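Local coordinates for protein multicopper oxidase (Uncultured bacterium, PDB 4E9X) that probably couples the one-electron oxidation of substrates to the reduction of dioxygen at its copper centres, as multicopper oxidases do, at residues Thr213-Leu218 and Glu235-Ile240. Numbering follows the deposited sequence.
Sequences THKDGL and ERYDVI
OE2 of E235 is gripped by two donors: K215 NZ reaches it at 2.7 Å, on the anti lone pair, while Y237 OH comes from the syn side, 30° out of the carboxylate plane. K215 gets there by a bend at chi2 (61°) that sets CD against the Y237 ring, 3.8 Å from CE1, the two side chains meeting at a slant. Its ammonium also forms a salt bridge with D216, through weak hydrogen bonds to both carboxylate oxygens, and donates to T228 O of the second subunit. An alanine in place of E235 would probably leave K215 NZ and Y237 OH without their shared acceptor. D216 N donates to R236 O (2.8 Å, 170° at the hydrogen), and R236 N donates to D216 OD1 at 3.0 Å, nearly along the C-O bond; D216 OD2 accepts from D227 N of the second subunit. The R236 guanidinium lies almost parallel to the D216 carboxylate, but OD1 is well out of its plane, so the ion pair with NH1 is long and rests on charge alone; NH1 donates to G234 O, and NH2 forms a salt bridge with that same D227. The antiparallel strands carry a classic beta bulge, T213 and H214 both facing D238. D238 OD2, its charge met by K190, sits over one H214 ring face, and one water accepts from G217 N and donates to D238 OD1 and, weakly, H214 O. In this cupredoxin-like domain the first two residues of the type I' turn K215-L218 thus join E235 and R236 in a buried charge network that extends into the subunit interface.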
# COMPACT_ATOMS: atom_id res chain seq x y z
N THR A 213 -9.26 13.72 6.68
CA THR A 213 -9.25 14.35 7.99
C THR A 213 -8.92 13.41 9.13
O THR A 213 -8.54 13.90 10.18
CB THR A 213 -10.67 14.94 8.26
OG1 THR A 213 -11.65 13.90 8.18
CG2 THR A 213 -11.07 15.99 7.21
N HIS A 214 -9.12 12.10 8.97
CA HIS A 214 -8.91 11.16 10.08
C HIS A 214 -8.25 9.88 9.59
O HIS A 214 -8.62 9.38 8.52
CB HIS A 214 -10.21 10.72 10.76
CG HIS A 214 -11.04 11.80 11.41
ND1 HIS A 214 -11.68 12.79 10.66
CD2 HIS A 214 -11.34 12.01 12.72
CE1 HIS A 214 -12.33 13.55 11.52
NE2 HIS A 214 -12.14 13.11 12.77
N LYS A 215 -7.34 9.41 10.40
CA LYS A 215 -6.66 8.13 10.17
C LYS A 215 -7.03 7.22 11.34
O LYS A 215 -6.82 7.59 12.50
CB LYS A 215 -5.15 8.35 10.07
CG LYS A 215 -4.29 7.13 10.30
CD LYS A 215 -4.50 5.99 9.30
CE LYS A 215 -3.50 4.89 9.66
NZ LYS A 215 -4.00 3.58 9.20
N ASP A 216 -7.63 6.06 11.00
CA ASP A 216 -8.06 5.08 12.03
C ASP A 216 -8.94 5.75 13.08
O ASP A 216 -8.94 5.39 14.26
CB ASP A 216 -6.86 4.40 12.68
CG ASP A 216 -6.03 3.59 11.63
OD1 ASP A 216 -6.53 3.34 10.52
OD2 ASP A 216 -4.89 3.27 12.03
N GLY A 217 -9.77 6.72 12.63
CA GLY A 217 -10.74 7.39 13.50
C GLY A 217 -10.20 8.58 14.26
O GLY A 217 -11.01 9.29 14.84
N LEU A 218 -8.90 8.84 14.24
CA LEU A 218 -8.37 9.98 15.03
C LEU A 218 -8.01 11.11 14.08
O LEU A 218 -7.48 10.90 12.98
CB LEU A 218 -7.13 9.55 15.82
CG LEU A 218 -7.45 8.62 16.98
CD1 LEU A 218 -6.19 8.11 17.67
CD2 LEU A 218 -8.34 9.32 18.02
N GLU A 235 -7.26 -0.70 8.18
CA GLU A 235 -7.23 0.76 8.27
C GLU A 235 -8.60 1.40 8.09
O GLU A 235 -9.47 0.82 7.44
CB GLU A 235 -6.36 1.35 7.16
CG GLU A 235 -4.89 0.86 7.20
CD GLU A 235 -4.13 1.76 6.22
OE1 GLU A 235 -4.21 1.45 5.04
OE2 GLU A 235 -3.57 2.79 6.61
N ARG A 236 -8.75 2.61 8.63
CA ARG A 236 -9.87 3.46 8.21
C ARG A 236 -9.30 4.82 7.86
O ARG A 236 -8.33 5.32 8.43
CB ARG A 236 -10.94 3.61 9.31
CG ARG A 236 -11.77 2.33 9.51
CD ARG A 236 -11.12 1.32 10.44
NE ARG A 236 -10.96 1.87 11.77
CZ ARG A 236 -9.87 1.74 12.55
NH1 ARG A 236 -8.80 1.04 12.19
NH2 ARG A 236 -9.87 2.35 13.75
N TYR A 237 -9.96 5.45 6.87
CA TYR A 237 -9.72 6.85 6.55
C TYR A 237 -11.06 7.57 6.51
O TYR A 237 -12.00 7.02 5.90
CB TYR A 237 -9.03 7.02 5.18
CG TYR A 237 -7.59 6.55 5.28
CD1 TYR A 237 -6.58 7.47 5.64
CD2 TYR A 237 -7.23 5.21 5.04
CE1 TYR A 237 -5.24 7.05 5.75
CE2 TYR A 237 -5.91 4.81 5.14
CZ TYR A 237 -4.93 5.73 5.51
OH TYR A 237 -3.60 5.31 5.62
N ASP A 238 -11.16 8.77 7.10
CA ASP A 238 -12.33 9.59 6.92
C ASP A 238 -11.94 10.75 6.04
O ASP A 238 -10.88 11.35 6.24
CB ASP A 238 -12.88 10.17 8.22
CG ASP A 238 -13.33 9.25 9.33
OD1 ASP A 238 -13.08 8.03 9.29
OD2 ASP A 238 -13.98 9.78 10.25
N VAL A 239 -12.83 11.08 5.10
CA VAL A 239 -12.59 12.22 4.22
C VAL A 239 -13.87 13.07 4.19
O VAL A 239 -14.95 12.64 4.60
CB VAL A 239 -12.24 11.78 2.79
CG1 VAL A 239 -11.03 10.81 2.81
CG2 VAL A 239 -13.44 11.15 2.06
N ILE A 240 -13.71 14.29 3.70
CA ILE A 240 -14.82 15.20 3.38
C ILE A 240 -14.78 15.50 1.89
O ILE A 240 -13.73 15.87 1.35
CB ILE A 240 -14.68 16.53 4.19
CG1 ILE A 240 -14.75 16.29 5.71
CG2 ILE A 240 -15.73 17.52 3.73
CD1 ILE A 240 -16.14 15.83 6.15
O HOH W 1 -14.32 13.38 7.64
O HOH W 2 -10.51 7.23 9.94
O HOH W 3 -13.41 9.17 12.83